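Local coordinates for protein epidermin modifying enzyme EPID (Staphylococcus epidermidis, PDB 1G63) that uses FMN to decarboxylate oxidatively the C-terminal cysteine residue of the epidermin precursor peptide, a step in making this lantibiotic, at residues Y107-W121 and L133-M145. Numbering follows the deposited sequence.
Sequences YQKLFIFPNMNIRMW and LKNNDVKVYSPDM. With FMN (flavin mononucleotide), chain N.
P143 lays its CG over one face of the W121 indole, 3.8 Å from the centroid of the six-membered ring, a CH-pi contact in which the compact, rigid proline ring presents CG to the broad indole face. With chi1 at -178° the indole swings to the side of its carbonyl carbon and lies against P143, whose CG also touches P114 CB at 3.7 Å. Further back, strands 110-114 and 139-140 pair in parallel at one edge of the chain's parallel sheet, in this Rossmann-like fold: I112 N donates to K139 O (2.7 Å, nearly straight at 176°), Y141 N to I112 O (2.9 Å), and K139 N weakly to L110 O. On the face carrying I112 and V140, isoleucine's extended reach lets I112 CD1 touch both V138 CG1 (3.8 Å) and L133 CD1 (3.9 Å), at the Schellman-capped end of helix 124-134. On the other face, lysine's apolar CB and CG line the F111 ring while its amine heads elsewhere. The F113 and Y141 rings meet obliquely, planes at 40°. Apolar packing, two well-aligned backbone bonds and a weaker third thus pin one side of strand 110-114, strand 76-82 bonding the other; its continuation gives a backbone carbonyl, N115 O, to FMN N3 (2.8 Å).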
loop_
_atom_site.group_PDB
_atom_site.type_symbol
_atom_site.label_atom_id
_atom_site.label_comp_id
_atom_site.label_asym_id
_atom_site.label_seq_id
_atom_site.Cartn_x
_atom_site.Cartn_y
_atom_site.Cartn_z
ATOM N N TYR B 107 -19.490 17.266 30.976
ATOM C CA TYR B 107 -20.720 16.687 31.519
ATOM C C TYR B 107 -21.732 17.732 31.991
ATOM O O TYR B 107 -22.938 17.483 31.992
ATOM C CB TYR B 107 -20.401 15.734 32.681
ATOM C CG TYR B 107 -19.752 16.397 33.883
ATOM C CD1 TYR B 107 -18.444 16.871 33.819
ATOM C CD2 TYR B 107 -20.451 16.553 35.084
ATOM C CE1 TYR B 107 -17.841 17.487 34.918
ATOM C CE2 TYR B 107 -19.856 17.169 36.192
ATOM C CZ TYR B 107 -18.551 17.632 36.101
ATOM O OH TYR B 107 -17.944 18.236 37.180
ATOM N N GLN B 108 -21.244 18.902 32.386
ATOM C CA GLN B 108 -22.119 19.967 32.861
ATOM C C GLN B 108 -22.908 20.686 31.762
ATOM O O GLN B 108 -23.923 21.308 32.051
ATOM C CB GLN B 108 -21.302 20.969 33.675
ATOM C CG GLN B 108 -20.757 20.366 34.964
ATOM C CD GLN B 108 -19.716 21.235 35.653
ATOM O OE1 GLN B 108 -18.616 21.456 35.128
ATOM N NE2 GLN B 108 -20.058 21.731 36.838
ATOM N N LYS B 109 -22.453 20.592 30.512
ATOM C CA LYS B 109 -23.133 21.241 29.382
ATOM C C LYS B 109 -23.716 20.184 28.440
ATOM O O LYS B 109 -24.088 20.489 27.302
ATOM C CB LYS B 109 -22.152 22.076 28.553
ATOM C CG LYS B 109 -21.204 22.953 29.321
ATOM C CD LYS B 109 -20.214 23.607 28.364
ATOM C CE LYS B 109 -19.222 24.472 29.110
ATOM N NZ LYS B 109 -18.248 25.091 28.194
ATOM N N LEU B 110 -23.800 18.950 28.922
ATOM C CA LEU B 110 -24.266 17.840 28.107
ATOM C C LEU B 110 -25.770 17.571 28.008
ATOM O O LEU B 110 -26.483 17.542 29.009
ATOM C CB LEU B 110 -23.556 16.570 28.584
ATOM C CG LEU B 110 -23.355 15.406 27.623
ATOM C CD1 LEU B 110 -22.589 15.875 26.396
ATOM C CD2 LEU B 110 -22.603 14.307 28.347
ATOM N N PHE B 111 -26.234 17.362 26.780
ATOM C CA PHE B 111 -27.635 17.043 26.502
ATOM C C PHE B 111 -27.679 15.798 25.601
ATOM O O PHE B 111 -27.207 15.819 24.464
ATOM C CB PHE B 111 -28.335 18.207 25.795
ATOM C CG PHE B 111 -28.370 19.481 26.600
ATOM C CD1 PHE B 111 -27.245 20.305 26.675
ATOM C CD2 PHE B 111 -29.523 19.851 27.291
ATOM C CE1 PHE B 111 -27.266 21.476 27.420
ATOM C CE2 PHE B 111 -29.556 21.024 28.044
ATOM C CZ PHE B 111 -28.422 21.839 28.108
ATOM N N ILE B 112 -28.255 14.720 26.115
ATOM C CA ILE B 112 -28.326 13.469 25.376
ATOM C C ILE B 112 -29.677 13.137 24.738
ATOM O O ILE B 112 -30.707 13.147 25.409
ATOM C CB ILE B 112 -27.914 12.300 26.295
ATOM C CG1 ILE B 112 -26.490 12.532 26.808
ATOM C CG2 ILE B 112 -28.039 10.976 25.551
ATOM C CD1 ILE B 112 -26.016 11.490 27.789
ATOM N N PHE B 113 -29.664 12.836 23.440
ATOM C CA PHE B 113 -30.886 12.467 22.717
ATOM C C PHE B 113 -30.782 11.021 22.225
ATOM O O PHE B 113 -30.327 10.754 21.117
ATOM C CB PHE B 113 -31.125 13.397 21.526
ATOM C CG PHE B 113 -31.378 14.816 21.912
ATOM C CD1 PHE B 113 -30.316 15.702 22.106
ATOM C CD2 PHE B 113 -32.677 15.273 22.110
ATOM C CE1 PHE B 113 -30.551 17.022 22.489
ATOM C CE2 PHE B 113 -32.921 16.587 22.493
ATOM C CZ PHE B 113 -31.857 17.464 22.683
ATOM N N PRO B 114 -31.212 10.067 23.054
ATOM C CA PRO B 114 -31.157 8.647 22.700
ATOM C C PRO B 114 -31.888 8.285 21.414
ATOM O O PRO B 114 -32.965 8.815 21.130
ATOM C CB PRO B 114 -31.795 7.962 23.910
ATOM C CG PRO B 114 -31.504 8.900 25.037
ATOM C CD PRO B 114 -31.759 10.249 24.410
ATOM N N ASN B 115 -31.287 7.388 20.637
ATOM C CA ASN B 115 -31.899 6.889 19.412
ATOM C C ASN B 115 -31.425 5.466 19.165
ATOM O O ASN B 115 -30.231 5.216 18.992
ATOM C CB ASN B 115 -31.564 7.747 18.201
ATOM C CG ASN B 115 -32.303 7.284 16.950
ATOM O OD1 ASN B 115 -31.710 6.709 16.040
ATOM N ND2 ASN B 115 -33.616 7.516 16.915
ATOM N N MET B 116 -32.373 4.538 19.152
ATOM C CA MET B 116 -32.069 3.135 18.957
ATOM C C MET B 116 -33.384 2.391 18.806
ATOM O O MET B 116 -34.448 2.947 19.062
ATOM C CB MET B 116 -31.332 2.596 20.182
ATOM C CG MET B 116 -32.147 2.729 21.470
ATOM S SD MET B 116 -31.238 2.383 22.989
ATOM C CE MET B 116 -30.424 3.979 23.265
ATOM N N ASN B 117 -33.305 1.132 18.396
ATOM C CA ASN B 117 -34.494 0.323 18.250
ATOM C C ASN B 117 -35.091 0.132 19.636
ATOM O O ASN B 117 -34.367 0.094 20.628
ATOM C CB ASN B 117 -34.142 -1.028 17.640
ATOM C CG ASN B 117 -35.354 -1.899 17.425
ATOM O OD1 ASN B 117 -35.846 -2.542 18.353
ATOM N ND2 ASN B 117 -35.852 -1.916 16.202
ATOM N N ILE B 118 -36.415 0.021 19.696
ATOM C CA ILE B 118 -37.123 -0.146 20.961
ATOM C C ILE B 118 -36.603 -1.290 21.844
ATOM O O ILE B 118 -36.573 -1.161 23.064
ATOM C CB ILE B 118 -38.644 -0.336 20.712
ATOM C CG1 ILE B 118 -39.397 -0.318 22.042
ATOM C CG2 ILE B 118 -38.891 -1.628 19.962
ATOM C CD1 ILE B 118 -39.263 0.994 22.804
ATOM N N ARG B 119 -36.188 -2.400 21.240
ATOM C CA ARG B 119 -35.689 -3.524 22.024
ATOM C C ARG B 119 -34.390 -3.202 22.758
ATOM O O ARG B 119 -34.170 -3.682 23.864
ATOM C CB ARG B 119 -35.485 -4.760 21.145
ATOM C CG ARG B 119 -34.797 -5.909 21.888
ATOM C CD ARG B 119 -35.012 -7.250 21.209
ATOM N NE ARG B 119 -36.396 -7.680 21.270
ATOM C CZ ARG B 119 -36.957 -8.599 20.494
ATOM N NH1 ARG B 119 -38.239 -8.886 20.676
ATOM N NH2 ARG B 119 -36.264 -9.218 19.541
ATOM N N MET B 120 -33.531 -2.401 22.138
ATOM C CA MET B 120 -32.266 -2.015 22.764
ATOM C C MET B 120 -32.565 -1.094 23.942
ATOM O O MET B 120 -31.885 -1.130 24.974
ATOM C CB MET B 120 -31.375 -1.268 21.770
ATOM C CG MET B 120 -30.898 -2.100 20.586
ATOM S SD MET B 120 -29.945 -1.098 19.430
ATOM C CE MET B 120 -28.405 -0.878 20.385
ATOM N N TRP B 121 -33.598 -0.276 23.772
ATOM C CA TRP B 121 -34.019 0.672 24.788
ATOM C C TRP B 121 -34.439 -0.015 26.086
ATOM O O TRP B 121 -34.330 0.570 27.158
ATOM C CB TRP B 121 -35.171 1.515 24.245
ATOM C CG TRP B 121 -35.661 2.568 25.187
ATOM C CD1 TRP B 121 -36.897 2.640 25.758
ATOM C CD2 TRP B 121 -34.937 3.713 25.652
ATOM N NE1 TRP B 121 -36.989 3.758 26.548
ATOM C CE2 TRP B 121 -35.802 4.435 26.504
ATOM C CE3 TRP B 121 -33.639 4.200 25.433
ATOM C CZ2 TRP B 121 -35.413 5.620 27.141
ATOM C CZ3 TRP B 121 -33.251 5.377 26.066
ATOM C CH2 TRP B 121 -34.139 6.074 26.912
ATOM N N LEU B 133 -26.989 8.822 34.906
ATOM C CA LEU B 133 -26.689 10.082 34.238
ATOM C C LEU B 133 -27.595 11.209 34.717
ATOM O O LEU B 133 -27.136 12.315 35.005
ATOM C CB LEU B 133 -26.831 9.917 32.722
ATOM C CG LEU B 133 -25.762 9.080 32.014
ATOM C CD1 LEU B 133 -26.222 8.762 30.599
ATOM C CD2 LEU B 133 -24.442 9.820 32.006
ATOM N N LYS B 134 -28.888 10.918 34.793
ATOM C CA LYS B 134 -29.871 11.899 35.237
ATOM C C LYS B 134 -29.642 12.342 36.688
ATOM O O LYS B 134 -29.723 13.530 37.000
ATOM C CB LYS B 134 -31.282 11.327 35.078
ATOM C CG LYS B 134 -31.733 11.219 33.640
ATOM C CD LYS B 134 -33.136 10.643 33.535
ATOM C CE LYS B 134 -33.651 10.744 32.113
ATOM N NZ LYS B 134 -35.012 10.168 31.947
ATOM N N ASN B 135 -29.347 11.388 37.564
ATOM C CA ASN B 135 -29.111 11.694 38.966
ATOM C C ASN B 135 -27.769 12.381 39.160
ATOM O O ASN B 135 -27.328 12.574 40.284
ATOM C CB ASN B 135 -29.151 10.415 39.805
ATOM C CG ASN B 135 -30.519 9.751 39.796
ATOM O OD1 ASN B 135 -30.674 8.619 40.266
ATOM N ND2 ASN B 135 -31.521 10.452 39.265
ATOM N N ASN B 136 -27.119 12.745 38.064
ATOM C CA ASN B 136 -25.826 13.405 38.140
ATOM C C ASN B 136 -25.728 14.641 37.264
ATOM O O ASN B 136 -24.646 15.005 36.812
ATOM C CB ASN B 136 -24.713 12.417 37.793
ATOM C CG ASN B 136 -24.330 11.541 38.970
ATOM O OD1 ASN B 136 -23.693 12.003 39.919
ATOM N ND2 ASN B 136 -24.727 10.274 38.921
ATOM N N ASP B 137 -26.874 15.270 37.023
ATOM C CA ASP B 137 -26.955 16.503 36.244
ATOM C C ASP B 137 -26.707 16.442 34.749
ATOM O O ASP B 137 -26.401 17.459 34.125
ATOM C CB ASP B 137 -26.040 17.570 36.852
ATOM C CG ASP B 137 -26.695 18.304 38.005
ATOM O OD1 ASP B 137 -27.155 17.635 38.958
ATOM O OD2 ASP B 137 -26.754 19.551 37.953
ATOM N N VAL B 138 -26.824 15.258 34.171
ATOM C CA VAL B 138 -26.654 15.130 32.739
ATOM C C VAL B 138 -28.068 15.053 32.182
ATOM O O VAL B 138 -28.844 14.178 32.555
ATOM C CB VAL B 138 -25.854 13.865 32.376
ATOM C CG1 VAL B 138 -25.821 13.680 30.868
ATOM C CG2 VAL B 138 -24.445 13.986 32.915
ATOM N N LYS B 139 -28.415 15.996 31.316
ATOM C CA LYS B 139 -29.749 16.016 30.732
ATOM C C LYS B 139 -29.933 14.918 29.684
ATOM O O LYS B 139 -29.235 14.876 28.667
ATOM C CB LYS B 139 -30.048 17.384 30.111
ATOM C CG LYS B 139 -30.205 18.517 31.118
ATOM C CD LYS B 139 -28.865 18.920 31.728
ATOM C CE LYS B 139 -29.015 20.077 32.721
ATOM N NZ LYS B 139 -29.855 19.713 33.907
ATOM N N VAL B 140 -30.869 14.020 29.955
ATOM C CA VAL B 140 -31.166 12.926 29.046
ATOM C C VAL B 140 -32.630 13.037 28.637
ATOM O O VAL B 140 -33.527 12.853 29.450
ATOM C CB VAL B 140 -30.938 11.554 29.716
ATOM C CG1 VAL B 140 -31.194 10.445 28.711
ATOM C CG2 VAL B 140 -29.535 11.466 30.269
ATOM N N TYR B 141 -32.864 13.332 27.371
ATOM C CA TYR B 141 -34.211 13.493 26.845
ATOM C C TYR B 141 -34.980 12.164 26.724
ATOM O O TYR B 141 -34.400 11.121 26.433
ATOM C CB TYR B 141 -34.082 14.207 25.496
ATOM C CG TYR B 141 -35.336 14.387 24.697
ATOM C CD1 TYR B 141 -35.787 13.385 23.836
ATOM C CD2 TYR B 141 -36.046 15.588 24.746
ATOM C CE1 TYR B 141 -36.914 13.579 23.036
ATOM C CE2 TYR B 141 -37.168 15.789 23.959
ATOM C CZ TYR B 141 -37.600 14.784 23.104
ATOM O OH TYR B 141 -38.720 14.982 22.326
ATOM N N SER B 142 -36.282 12.188 26.979
ATOM C CA SER B 142 -37.078 10.968 26.849
ATOM C C SER B 142 -37.406 10.794 25.376
ATOM O O SER B 142 -38.126 11.607 24.797
ATOM C CB SER B 142 -38.377 11.065 27.652
ATOM O OG SER B 142 -38.116 11.048 29.041
ATOM N N PRO B 143 -36.876 9.733 24.750
ATOM C CA PRO B 143 -37.080 9.409 23.332
ATOM C C PRO B 143 -38.535 9.487 22.890
ATOM O O PRO B 143 -39.430 9.030 23.597
ATOM C CB PRO B 143 -36.545 7.980 23.224
ATOM C CG PRO B 143 -35.478 7.944 24.253
ATOM C CD PRO B 143 -36.104 8.673 25.418
ATOM N N ASP B 144 -38.764 10.061 21.715
ATOM C CA ASP B 144 -40.114 10.160 21.174
ATOM C C ASP B 144 -40.495 8.774 20.662
ATOM O O ASP B 144 -39.618 7.958 20.355
ATOM C CB ASP B 144 -40.163 11.195 20.039
ATOM C CG ASP B 144 -39.933 12.610 20.538
ATOM O OD1 ASP B 144 -40.691 13.048 21.424
ATOM O OD2 ASP B 144 -39.000 13.282 20.055
ATOM N N MET B 145 -41.796 8.504 20.584
ATOM C CA MET B 145 -42.282 7.204 20.129
ATOM C C MET B 145 -43.661 7.278 19.471
ATOM O O MET B 145 -44.605 7.844 20.033
ATOM C CB MET B 145 -42.346 6.231 21.313
ATOM C CG MET B 145 -41.072 6.171 22.142
ATOM S SD MET B 145 -41.073 4.812 23.297
ATOM C CE MET B 145 -41.882 5.553 24.706
HETATM N N1 FMN N . -26.969 1.718 17.735
HETATM C C2 FMN N . -27.793 2.587 18.400
HETATM O O2 FMN N . -27.674 2.864 19.558
HETATM N N3 FMN N . -28.870 3.204 17.680
HETATM C C4 FMN N . -29.155 2.999 16.374
HETATM O O4 FMN N . -30.130 3.560 15.850
HETATM C C4A FMN N . -28.290 2.046 15.668
HETATM N N5 FMN N . -28.454 1.809 14.372
HETATM C C5A FMN N . -27.532 1.056 13.701
HETATM C C6 FMN N . -27.648 0.879 12.254
HETATM C C7 FMN N . -26.846 0.033 11.542
HETATM C C7M FMN N . -26.992 -0.116 10.020
HETATM C C8 FMN N . -25.659 -0.547 12.202
HETATM C C8M FMN N . -24.660 -1.379 11.434
HETATM C C9 FMN N . -25.550 -0.412 13.583
HETATM C C9A FMN N . -26.434 0.362 14.360
HETATM N N10 FMN N . -26.351 0.550 15.774
HETATM C C10 FMN N . -27.171 1.448 16.446
HETATM C "C1'" FMN N . -25.260 -0.089 16.525
HETATM C "C2'" FMN N . -24.089 0.913 16.682
HETATM O "O2'" FMN N . -23.568 1.418 15.451
HETATM C "C3'" FMN N . -22.946 0.262 17.459
HETATM O "O3'" FMN N . -23.410 -0.078 18.806
HETATM C "C4'" FMN N . -21.674 1.088 17.578
HETATM O "O4'" FMN N . -20.598 0.309 18.160
HETATM C "C5'" FMN N . -21.834 2.387 18.353
HETATM O "O5'" FMN N . -20.614 3.157 18.307
HETATM P P FMN N . -20.534 4.686 18.724
HETATM O O1P FMN N . -21.038 4.786 20.129
HETATM O O2P FMN N . -21.320 5.469 17.742
HETATM O O3P FMN N . -19.004 5.029 18.619
#